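Local coordinates for ABC transporter, periplasmic solute-binding protein (Rhizobium meliloti, PDB 4WED) that probably serves as the periplasmic solute-binding component of an ABC transporter, perhaps for peptides, nickel or heme, at residues 240-253 against 494-507. Sequence-based numbering, arbitrary orientation.
Sequences IDLVGGFWIAPLTP and VPSIWAHSKRVQGF
D241 meets the turn that follows strand 496-500. Its CB rests on V504 CG2 at 3.8 Å. CG stands anti to the carbonyl carbon (chi1 -62°), which carries the carboxylate to S501 and R503. OD1 takes two bonds. S501 OG gives one, 2.8 Å long, to the anti lone pair of D241 OD1. R503 NE gives the other to D241 OD1 at 2.9 Å, nearly straight and in the guanidinium plane. D241 OD2 accepts from R503 NH2 at 3.0 Å. The arginine thus grips side-on, its plane turned 37° from the carboxylate. The backbone N of R39 also bonds OD2. With a leucine here, R503 would probably lose its carboxylate mate and S501 OG its acceptor.

The backbones pair antiparallel beyond this point. V243 and A499 form a hydrogen-bonded pair, V243 N to A499 O and A499 N to V243 O, each 2.9 Å. Their side chains lie on the face covered by L235 of helix 228-237. On the other face, L242 CD1 lies 3.4 Å from H500 CB and also touches the F507 ring. The W498 ring lies between F507 and the backbone of G244 and G245. G244 CA makes a CH-pi contact with the six-membered ring of W498, 4.0 Å from its centroid. Side chains at both glycines would clash with this indole. I248 CD1 meets the indole edge.

Strand 242-244 thereby joins the long strand 488-500 in an antiparallel sheet. An ion pair between buried D241 and partly exposed R503 secures one end. An aromatic ring lies flat on glycine backbone near the other. The hydrogen bonds from S501, R503 and the R39 backbone, with the positive charge of R503, are likely to keep D241 ionised.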
loop_
_atom_site.group_PDB
_atom_site.type_symbol
_atom_site.label_atom_id
_atom_site.label_comp_id
_atom_site.label_asym_id
_atom_site.label_seq_id
_atom_site.Cartn_x
_atom_site.Cartn_y
_atom_site.Cartn_z
ATOM N N ILE A 240 -2.460 13.235 23.540
ATOM C CA ILE A 240 -2.368 13.306 22.083
ATOM C C ILE A 240 -3.728 13.496 21.408
ATOM O O ILE A 240 -4.779 13.263 22.001
ATOM C CB ILE A 240 -1.675 12.078 21.471
ATOM C CG1 ILE A 240 -2.391 10.786 21.850
ATOM C CG2 ILE A 240 -0.203 12.066 21.866
ATOM C CD1 ILE A 240 -1.856 9.590 21.099
ATOM N N ASP A 241 -3.671 13.982 20.180
ATOM C CA ASP A 241 -4.850 14.196 19.353
ATOM C C ASP A 241 -5.060 13.121 18.324
ATOM O O ASP A 241 -6.142 12.989 17.840
ATOM C CB ASP A 241 -4.744 15.507 18.593
ATOM C CG ASP A 241 -4.669 16.687 19.498
ATOM O OD1 ASP A 241 -5.608 16.907 20.312
ATOM O OD2 ASP A 241 -3.662 17.409 19.372
ATOM N N LEU A 242 -4.022 12.356 18.018
ATOM C CA LEU A 242 -4.023 11.490 16.853
ATOM C C LEU A 242 -3.240 10.197 17.004
ATOM O O LEU A 242 -2.115 10.202 17.447
ATOM C CB LEU A 242 -3.414 12.272 15.716
ATOM C CG LEU A 242 -4.046 12.049 14.371
ATOM C CD1 LEU A 242 -5.558 12.234 14.420
ATOM C CD2 LEU A 242 -3.390 13.018 13.409
ATOM N N VAL A 243 -3.842 9.078 16.646
ATOM C CA VAL A 243 -3.139 7.805 16.727
ATOM C C VAL A 243 -3.551 6.957 15.529
ATOM O O VAL A 243 -4.670 7.107 15.019
ATOM C CB VAL A 243 -3.431 7.108 18.072
ATOM C CG1 VAL A 243 -4.911 6.823 18.212
ATOM C CG2 VAL A 243 -2.588 5.845 18.257
ATOM N N GLY A 244 -2.628 6.118 15.051
ATOM C CA GLY A 244 -2.885 5.228 13.909
ATOM C C GLY A 244 -1.736 5.156 12.928
ATOM O O GLY A 244 -0.750 5.914 13.030
ATOM N N GLY A 245 -1.871 4.256 11.956
ATOM C CA GLY A 245 -0.947 4.189 10.813
ATOM C C GLY A 245 -0.018 3.019 10.984
ATOM O O GLY A 245 0.677 2.958 11.981
ATOM N N PHE A 246 -0.023 2.083 10.031
ATOM C CA PHE A 246 0.881 0.916 10.045
ATOM C C PHE A 246 2.334 1.264 10.307
ATOM O O PHE A 246 3.016 0.550 11.025
ATOM C CB PHE A 246 0.822 0.119 8.748
ATOM C CG PHE A 246 -0.350 -0.811 8.667
ATOM C CD1 PHE A 246 -0.400 -1.959 9.462
ATOM C CD2 PHE A 246 -1.412 -0.551 7.789
ATOM C CE1 PHE A 246 -1.492 -2.825 9.383
ATOM C CE2 PHE A 246 -2.499 -1.407 7.709
ATOM C CZ PHE A 246 -2.537 -2.548 8.500
ATOM N N TRP A 247 2.798 2.354 9.719
ATOM C CA TRP A 247 4.207 2.737 9.838
ATOM C C TRP A 247 4.359 4.046 10.567
ATOM O O TRP A 247 5.266 4.844 10.273
ATOM C CB TRP A 247 4.853 2.824 8.444
ATOM C CG TRP A 247 4.684 1.559 7.732
ATOM C CD1 TRP A 247 4.010 1.356 6.574
ATOM C CD2 TRP A 247 5.109 0.282 8.187
ATOM N NE1 TRP A 247 4.026 0.033 6.248
ATOM C CE2 TRP A 247 4.702 -0.652 7.223
ATOM C CE3 TRP A 247 5.841 -0.160 9.297
ATOM C CZ2 TRP A 247 4.985 -2.012 7.341
ATOM C CZ3 TRP A 247 6.126 -1.505 9.411
ATOM C CH2 TRP A 247 5.691 -2.419 8.445
ATOM N N ILE A 248 3.464 4.277 11.510
ATOM C CA ILE A 248 3.526 5.484 12.319
ATOM C C ILE A 248 3.250 5.084 13.775
ATOM O O ILE A 248 4.161 5.063 14.601
ATOM C CB ILE A 248 2.537 6.542 11.767
ATOM C CG1 ILE A 248 2.930 6.962 10.330
ATOM C CG2 ILE A 248 2.448 7.745 12.680
ATOM C CD1 ILE A 248 1.810 7.667 9.591
ATOM N N ALA A 249 2.013 4.725 14.075
ATOM C CA ALA A 249 1.628 4.335 15.440
ATOM C C ALA A 249 0.433 3.392 15.363
ATOM O O ALA A 249 -0.689 3.806 15.614
ATOM C CB ALA A 249 1.291 5.565 16.274
ATOM N N PRO A 250 0.680 2.117 14.999
ATOM C CA PRO A 250 -0.412 1.225 14.701
ATOM C C PRO A 250 -1.453 1.137 15.827
ATOM O O PRO A 250 -1.158 1.356 16.991
ATOM C CB PRO A 250 0.276 -0.129 14.512
ATOM C CG PRO A 250 1.682 0.194 14.199
ATOM C CD PRO A 250 1.961 1.394 15.034
ATOM N N LEU A 251 -2.658 0.780 15.435
ATOM C CA LEU A 251 -3.782 0.751 16.322
ATOM C C LEU A 251 -4.624 -0.420 15.856
ATOM O O LEU A 251 -5.318 -0.311 14.849
ATOM C CB LEU A 251 -4.516 2.060 16.134
ATOM C CG LEU A 251 -5.829 2.294 16.840
ATOM C CD1 LEU A 251 -5.561 2.594 18.296
ATOM C CD2 LEU A 251 -6.543 3.464 16.187
ATOM N N THR A 252 -4.548 -1.551 16.551
ATOM C CA THR A 252 -5.298 -2.750 16.140
ATOM C C THR A 252 -6.788 -2.503 16.242
ATOM O O THR A 252 -7.227 -1.554 16.918
ATOM C CB THR A 252 -5.127 -3.973 17.055
ATOM O OG1 THR A 252 -5.842 -3.725 18.255
ATOM C CG2 THR A 252 -3.670 -4.312 17.386
ATOM N N PRO A 253 -7.571 -3.371 15.579
ATOM C CA PRO A 253 -9.011 -3.505 15.778
ATOM C C PRO A 253 -9.464 -3.348 17.230
ATOM O O PRO A 253 -10.339 -2.502 17.503
ATOM C CB PRO A 253 -9.270 -4.914 15.253
ATOM C CG PRO A 253 -8.332 -4.993 14.072
ATOM C CD PRO A 253 -7.148 -4.107 14.365
ATOM N N VAL A 494 -7.661 -4.987 3.933
ATOM C CA VAL A 494 -7.109 -4.796 5.277
ATOM C C VAL A 494 -7.287 -3.334 5.704
ATOM O O VAL A 494 -6.634 -2.451 5.172
ATOM C CB VAL A 494 -5.623 -5.170 5.273
ATOM C CG1 VAL A 494 -4.958 -4.912 6.623
ATOM C CG2 VAL A 494 -5.449 -6.639 4.885
ATOM N N PRO A 495 -8.162 -3.064 6.686
ATOM C CA PRO A 495 -8.467 -1.659 6.952
ATOM C C PRO A 495 -7.345 -0.949 7.707
ATOM O O PRO A 495 -6.464 -1.588 8.282
ATOM C CB PRO A 495 -9.690 -1.760 7.830
ATOM C CG PRO A 495 -9.365 -2.950 8.682
ATOM C CD PRO A 495 -8.581 -3.909 7.821
ATOM N N SER A 496 -7.386 0.377 7.668
ATOM C CA SER A 496 -6.407 1.222 8.334
ATOM C C SER A 496 -7.165 2.126 9.256
ATOM O O SER A 496 -8.094 2.841 8.847
ATOM C CB SER A 496 -5.638 2.070 7.318
ATOM O OG SER A 496 -4.516 2.715 7.909
ATOM N N ILE A 497 -6.778 2.089 10.510
ATOM C CA ILE A 497 -7.596 2.658 11.553
ATOM C C ILE A 497 -6.858 3.765 12.253
ATOM O O ILE A 497 -5.741 3.567 12.725
ATOM C CB ILE A 497 -7.974 1.594 12.562
ATOM C CG1 ILE A 497 -8.704 0.457 11.839
ATOM C CG2 ILE A 497 -8.849 2.186 13.677
ATOM C CD1 ILE A 497 -8.668 -0.842 12.620
ATOM N N TRP A 498 -7.502 4.926 12.286
ATOM C CA TRP A 498 -7.020 6.101 13.000
ATOM C C TRP A 498 -8.006 6.496 14.066
ATOM O O TRP A 498 -9.185 6.206 13.947
ATOM C CB TRP A 498 -6.800 7.252 12.023
ATOM C CG TRP A 498 -5.588 7.065 11.149
ATOM C CD1 TRP A 498 -5.468 6.251 10.061
ATOM C CD2 TRP A 498 -4.327 7.695 11.314
ATOM N NE1 TRP A 498 -4.194 6.325 9.535
ATOM C CE2 TRP A 498 -3.472 7.209 10.293
ATOM C CE3 TRP A 498 -3.817 8.605 12.243
ATOM C CZ2 TRP A 498 -2.154 7.644 10.161
ATOM C CZ3 TRP A 498 -2.500 9.026 12.121
ATOM C CH2 TRP A 498 -1.686 8.551 11.080
ATOM N N ALA A 499 -7.527 7.086 15.160
ATOM C CA ALA A 499 -8.423 7.786 16.065
ATOM C C ALA A 499 -7.887 9.167 16.357
ATOM O O ALA A 499 -6.684 9.351 16.411
ATOM C CB ALA A 499 -8.643 7.005 17.338
ATOM N N HIS A 500 -8.788 10.137 16.507
ATOM C CA HIS A 500 -8.457 11.483 16.952
ATOM C C HIS A 500 -9.320 11.929 18.114
ATOM O O HIS A 500 -10.329 11.290 18.483
ATOM C CB HIS A 500 -8.624 12.513 15.825
ATOM C CG HIS A 500 -10.005 12.598 15.237
ATOM N ND1 HIS A 500 -11.064 13.226 15.869
ATOM C CD2 HIS A 500 -10.484 12.166 14.049
ATOM C CE1 HIS A 500 -12.138 13.150 15.101
ATOM N NE2 HIS A 500 -11.808 12.525 13.981
ATOM N N SER A 501 -8.930 13.069 18.675
ATOM C CA SER A 501 -9.643 13.624 19.800
ATOM C C SER A 501 -10.820 14.425 19.264
ATOM O O SER A 501 -10.915 14.710 18.063
ATOM C CB SER A 501 -8.718 14.478 20.669
ATOM O OG SER A 501 -7.992 15.421 19.918
ATOM N N LYS A 502 -11.710 14.763 20.180
ATOM C CA LYS A 502 -12.885 15.532 19.902
ATOM C C LYS A 502 -12.568 16.869 19.240
ATOM O O LYS A 502 -13.351 17.341 18.432
ATOM C CB LYS A 502 -13.668 15.769 21.206
ATOM N N ARG A 503 -11.452 17.501 19.581
ATOM C CA ARG A 503 -11.182 18.857 19.077
ATOM C C ARG A 503 -10.672 18.852 17.620
ATOM O O ARG A 503 -10.696 19.892 16.951
ATOM C CB ARG A 503 -10.224 19.636 20.009
ATOM C CG ARG A 503 -8.743 19.318 19.845
ATOM C CD ARG A 503 -7.868 19.934 20.940
ATOM N NE ARG A 503 -6.437 19.674 20.704
ATOM C CZ ARG A 503 -5.465 20.599 20.606
ATOM N NH1 ARG A 503 -5.701 21.910 20.768
ATOM N NH2 ARG A 503 -4.218 20.200 20.372
ATOM N N VAL A 504 -10.212 17.697 17.131
ATOM C CA VAL A 504 -9.760 17.604 15.737
ATOM C C VAL A 504 -10.932 17.559 14.729
ATOM O O VAL A 504 -11.746 16.608 14.702
ATOM C CB VAL A 504 -8.831 16.402 15.502
ATOM C CG1 VAL A 504 -8.485 16.269 14.010
ATOM C CG2 VAL A 504 -7.571 16.545 16.339
ATOM N N GLN A 505 -11.010 18.612 13.920
ATOM C CA GLN A 505 -11.918 18.646 12.800
ATOM C C GLN A 505 -11.116 18.525 11.540
ATOM O O GLN A 505 -9.923 18.865 11.478
ATOM C CB GLN A 505 -12.663 19.949 12.766
ATOM C CG GLN A 505 -13.540 20.170 13.984
ATOM C CD GLN A 505 -14.568 21.255 13.733
ATOM O OE1 GLN A 505 -14.227 22.386 13.373
ATOM N NE2 GLN A 505 -15.836 20.911 13.890
ATOM N N GLY A 506 -11.777 18.043 10.519
ATOM C CA GLY A 506 -11.169 18.027 9.211
ATOM C C GLY A 506 -10.217 16.887 9.011
ATOM O O GLY A 506 -9.470 16.903 8.047
ATOM N N PHE A 507 -10.251 15.873 9.879
ATOM C CA PHE A 507 -9.332 14.746 9.716
ATOM C C PHE A 507 -9.599 14.032 8.392
ATOM O O PHE A 507 -10.753 13.719 8.057
ATOM C CB PHE A 507 -9.388 13.732 10.852
ATOM C CG PHE A 507 -8.492 12.540 10.628
ATOM C CD1 PHE A 507 -7.131 12.632 10.847
ATOM C CD2 PHE A 507 -9.000 11.336 10.184
ATOM C CE1 PHE A 507 -6.310 11.527 10.640
ATOM C CE2 PHE A 507 -8.181 10.249 9.940
ATOM C CZ PHE A 507 -6.836 10.342 10.173
HETATM O O HOH W 1 -3.169 1.430 12.323
#